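Local structure of programmed Cell Death Protein 5 Homolog (Leishmania major, 6VMT) at residues 16-19 and 20-23; 28-31 and 32-36. The protein belongs to the PDCD5 family of mainly helical proteins and probably binds DNA. All coordinates share one frame; numbering follows the deposited sequence.

From the N terminus, the chain soon enters the long helix 12-43, and both contacts lie on it in series. Contact 1 joins 16-19 to 20-23. After residues 24-27, contact 2 joins 28-31 to 32-36. Neither closes a loop, because each pairs segments that follow one another directly; they neither nest nor cross. Their centres are about 19 Å apart, and their nearest atoms about 5 Å apart without touching. Contact 1 lies well out from the chain centre, about 27 Å centre to centre, and contact 2 only about 10 Å. Each ties neighbouring turns of one long helix, predicted to form a coiled coil, which leads toward helices 46-75 and 85-103.

Contact 1 of 2, residues 16-19 and 20-23; sequences QQMV and AKQQ
The first two side-chain torsions of Met18, chi1 -75° and chi2 -61°, both bend the chain and swing its thioether round toward the following turn, placing SD 4.2 Å from Lys21 CD. This loose i to i+3 contact lies on the surface of an alpha-helix, in a region predicted to form a coiled coil. Methionine is flexible and apolar enough for a methylene neighbour, and its sulfur makes one light touch on the extended lysine chain, whose amine leads away from the helix. Both residues also touch a crystal neighbour, which may influence these conformations. Beneath them run the i to i+4 backbone bonds. Lys21 N donates to Gln17 O at 2.9 Å, and Gln22 N to Met18 O at 3.1 Å. The bond from Gln23 N to Val19 O is weak despite its 3.0 Å length. Ala20 adds a single methyl, which rests against the carbonyl oxygens of the previous turn, CB lying 3.5 Å from Gln17 O. Lys21, Gln22 and Gln23 are polar and suit this exposed surface. Gln22 bends at its second torsion, and its OE1 stops 3.9 Å from Val19 O; two acceptors meet there, so the approach is no hydrogen bond.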
loop_
_atom_site.group_PDB
_atom_site.type_symbol
_atom_site.label_atom_id
_atom_site.label_comp_id
_atom_site.label_asym_id
_atom_site.label_seq_id
_atom_site.Cartn_x
_atom_site.Cartn_y
_atom_site.Cartn_z
ATOM N N GLN A 16 18.097 -26.666 -7.874
ATOM C CA GLN A 16 16.645 -26.973 -7.840
ATOM C C GLN A 16 16.015 -26.174 -6.697
ATOM O O GLN A 16 14.812 -25.868 -6.800
ATOM C CB GLN A 16 16.441 -28.491 -7.744
ATOM C CG GLN A 16 15.186 -28.944 -7.011
ATOM C CD GLN A 16 15.243 -30.418 -6.683
ATOM O OE1 GLN A 16 15.783 -31.228 -7.439
ATOM N NE2 GLN A 16 14.689 -30.778 -5.535
ATOM N N GLN A 17 16.810 -25.832 -5.677
ATOM C CA GLN A 17 16.352 -25.100 -4.469
ATOM C C GLN A 17 16.367 -23.594 -4.728
ATOM O O GLN A 17 15.553 -22.903 -4.119
ATOM C CB GLN A 17 17.207 -25.435 -3.244
ATOM C CG GLN A 17 16.843 -26.763 -2.598
ATOM C CD GLN A 17 17.464 -26.937 -1.232
ATOM O OE1 GLN A 17 17.634 -25.977 -0.477
ATOM N NE2 GLN A 17 17.798 -28.175 -0.901
ATOM N N MET A 18 17.265 -23.085 -5.562
ATOM C CA MET A 18 17.420 -21.615 -5.704
ATOM C C MET A 18 16.402 -21.116 -6.735
ATOM O O MET A 18 15.997 -19.963 -6.664
ATOM C CB MET A 18 18.855 -21.217 -6.091
ATOM C CG MET A 18 19.892 -21.310 -4.929
ATOM S SD MET A 18 19.639 -20.265 -3.408
ATOM C CE MET A 18 19.194 -18.706 -4.183
ATOM N N VAL A 19 15.991 -21.961 -7.669
ATOM C CA VAL A 19 14.858 -21.641 -8.583
ATOM C C VAL A 19 13.558 -21.663 -7.765
ATOM O O VAL A 19 12.679 -20.863 -8.057
ATOM C CB VAL A 19 14.798 -22.593 -9.791
ATOM C CG1 VAL A 19 14.548 -24.028 -9.380
ATOM C CG2 VAL A 19 13.735 -22.164 -10.779
ATOM N N ALA A 20 13.443 -22.550 -6.776
ATOM C CA ALA A 20 12.270 -22.652 -5.875
ATOM C C ALA A 20 12.228 -21.421 -4.955
ATOM O O ALA A 20 11.323 -20.586 -5.119
ATOM C CB ALA A 20 12.312 -23.951 -5.099
ATOM N N LYS A 21 13.203 -21.283 -4.054
ATOM C CA LYS A 21 13.402 -20.053 -3.240
ATOM C C LYS A 21 12.987 -18.846 -4.083
ATOM O O LYS A 21 12.148 -18.076 -3.630
ATOM C CB LYS A 21 14.850 -19.911 -2.760
ATOM C CG LYS A 21 15.013 -19.259 -1.395
ATOM C CD LYS A 21 16.436 -19.304 -0.837
ATOM C CE LYS A 21 16.639 -18.414 0.380
ATOM N NZ LYS A 21 18.066 -18.066 0.585
ATOM N N GLN A 22 13.528 -18.698 -5.280
ATOM C CA GLN A 22 13.352 -17.454 -6.063
ATOM C C GLN A 22 11.916 -17.376 -6.561
ATOM O O GLN A 22 11.458 -16.250 -6.759
ATOM C CB GLN A 22 14.330 -17.362 -7.233
ATOM C CG GLN A 22 14.185 -16.080 -8.045
ATOM C CD GLN A 22 13.234 -16.199 -9.213
ATOM O OE1 GLN A 22 12.753 -17.287 -9.544
ATOM N NE2 GLN A 22 12.969 -15.069 -9.860
ATOM N N GLN A 23 11.252 -18.510 -6.791
ATOM C CA GLN A 23 9.875 -18.512 -7.355
ATOM C C GLN A 23 8.883 -18.475 -6.186
ATOM O O GLN A 23 7.827 -17.881 -6.369
ATOM C CB GLN A 23 9.678 -19.632 -8.386
ATOM C CG GLN A 23 9.091 -20.939 -7.857
ATOM C CD GLN A 23 8.627 -21.840 -8.982
ATOM O OE1 GLN A 23 9.248 -21.923 -10.042
ATOM N NE2 GLN A 23 7.513 -22.523 -8.762
#

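Contact 2 of 2, residues 28-31 and 32-36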
loop_
_atom_site.group_PDB
_atom_site.type_symbol
_atom_site.label_atom_id
_atom_site.label_comp_id
_atom_site.label_asym_id
_atom_site.label_seq_id
_atom_site.Cartn_x
_atom_site.Cartn_y
_atom_site.Cartn_z
ATOM N N ARG A 28 5.109 -14.825 -3.049
ATOM C CA ARG A 28 4.886 -14.072 -1.788
ATOM C C ARG A 28 4.655 -12.601 -2.145
ATOM O O ARG A 28 3.690 -12.039 -1.664
ATOM C CB ARG A 28 6.063 -14.269 -0.829
ATOM C CG ARG A 28 5.667 -14.523 0.620
ATOM C CD ARG A 28 6.865 -14.848 1.503
ATOM N NE ARG A 28 7.915 -13.834 1.406
ATOM C CZ ARG A 28 9.176 -13.973 1.819
ATOM N NH1 ARG A 28 9.584 -15.099 2.384
ATOM N NH2 ARG A 28 10.030 -12.977 1.658
ATOM N N MET A 29 5.489 -12.029 -3.004
ATOM C CA MET A 29 5.322 -10.657 -3.554
ATOM C C MET A 29 3.895 -10.477 -4.091
ATOM O O MET A 29 3.220 -9.547 -3.650
ATOM C CB MET A 29 6.329 -10.416 -4.680
ATOM C CG MET A 29 6.520 -8.968 -5.046
ATOM S SD MET A 29 8.160 -8.713 -5.772
ATOM C CE MET A 29 7.762 -8.745 -7.523
ATOM N N GLU A 30 3.461 -11.338 -5.008
ATOM C CA GLU A 30 2.136 -11.288 -5.690
ATOM C C GLU A 30 1.005 -11.388 -4.656
ATOM O O GLU A 30 -0.055 -10.764 -4.895
ATOM C CB GLU A 30 2.052 -12.404 -6.747
ATOM C CG GLU A 30 0.640 -12.890 -7.090
ATOM C CD GLU A 30 0.563 -14.113 -8.002
ATOM O OE1 GLU A 30 -0.335 -14.152 -8.880
ATOM O OE2 GLU A 30 1.388 -15.038 -7.828
ATOM N N ALA A 31 1.210 -12.156 -3.578
ATOM C CA ALA A 31 0.188 -12.505 -2.558
ATOM C C ALA A 31 -0.041 -11.321 -1.615
ATOM O O ALA A 31 -1.143 -11.228 -1.034
ATOM C CB ALA A 31 0.606 -13.722 -1.768
ATOM N N LEU A 32 0.972 -10.473 -1.443
ATOM C CA LEU A 32 0.876 -9.263 -0.598
ATOM C C LEU A 32 0.316 -8.120 -1.439
ATOM O O LEU A 32 -0.426 -7.311 -0.878
ATOM C CB LEU A 32 2.247 -8.923 -0.007
ATOM C CG LEU A 32 2.861 -9.970 0.926
ATOM C CD1 LEU A 32 3.742 -9.305 1.964
ATOM C CD2 LEU A 32 1.813 -10.828 1.625
ATOM N N GLU A 33 0.649 -8.060 -2.725
ATOM C CA GLU A 33 0.075 -7.057 -3.656
ATOM C C GLU A 33 -1.420 -7.328 -3.805
ATOM O O GLU A 33 -2.134 -6.377 -4.089
ATOM C CB GLU A 33 0.775 -7.092 -5.019
ATOM C CG GLU A 33 0.475 -5.893 -5.918
ATOM C CD GLU A 33 1.524 -5.607 -6.996
ATOM O OE1 GLU A 33 2.187 -6.577 -7.453
ATOM O OE2 GLU A 33 1.694 -4.413 -7.375
ATOM N N GLU A 34 -1.853 -8.583 -3.644
ATOM C CA GLU A 34 -3.277 -9.006 -3.743
ATOM C C GLU A 34 -3.963 -8.767 -2.398
ATOM O O GLU A 34 -5.064 -8.210 -2.418
ATOM C CB GLU A 34 -3.423 -10.483 -4.107
ATOM C CG GLU A 34 -3.970 -10.745 -5.499
ATOM C CD GLU A 34 -4.034 -12.232 -5.838
ATOM O OE1 GLU A 34 -2.970 -12.817 -6.188
ATOM O OE2 GLU A 34 -5.139 -12.820 -5.715
ATOM N N GLN A 35 -3.332 -9.181 -1.292
ATOM C CA GLN A 35 -3.809 -8.923 0.098
ATOM C C GLN A 35 -4.080 -7.425 0.293
ATOM O O GLN A 35 -5.132 -7.073 0.826
ATOM C CB GLN A 35 -2.803 -9.391 1.150
ATOM C CG GLN A 35 -3.450 -9.639 2.504
ATOM C CD GLN A 35 -2.470 -9.880 3.626
ATOM O OE1 GLN A 35 -2.773 -10.593 4.591
ATOM N NE2 GLN A 35 -1.299 -9.263 3.522
ATOM N N LYS A 36 -3.145 -6.576 -0.118
ATOM C CA LYS A 36 -3.276 -5.104 -0.041
ATOM C C LYS A 36 -4.488 -4.718 -0.875
ATOM O O LYS A 36 -5.283 -3.949 -0.379
ATOM C CB LYS A 36 -1.981 -4.410 -0.491
ATOM C CG LYS A 36 -1.928 -2.896 -0.326
ATOM C CD LYS A 36 -0.628 -2.364 0.304
ATOM C CE LYS A 36 -0.519 -0.845 0.332
ATOM N NZ LYS A 36 0.403 -0.336 1.385
#
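Met29 O accepts two backbone N-H groups across the contact. Glu33 N, 3.1 Å from Met29 O, makes the straighter bond, with 159° at the hydrogen and the donor in the carbonyl plane. Leu32 N lies 3.3 Å from Met29 O, well above that plane. Leu32 N is itself shared, since it also donates to Arg28 O at 3.1 Å, nearly along the C=O axis. The turn thus combines the i to i+4 pattern of an alpha-helix with an additional i to i+3 bond. Gln35 N continues it to Ala31 O at 3.0 Å, whereas the bond from Glu34 N to Glu30 O is weak. Outward from the backbone, Leu32 leans over the preceding turn, its CG 3.4 Å from Arg28 O. Glu30 and Glu34, one turn apart, run side by side in the same direction, their carboxylate planes 54° apart. Glu34 OE1 comes 3.7 Å from the CG methylene of Glu30 and 4.0 Å from its OE1. Acidic chains suit this exposed surface because water can solvate them; even so, two like charges this close probably repel and may raise the proton affinity of one, so the backbone bonds, not this pair, probably hold the turn together.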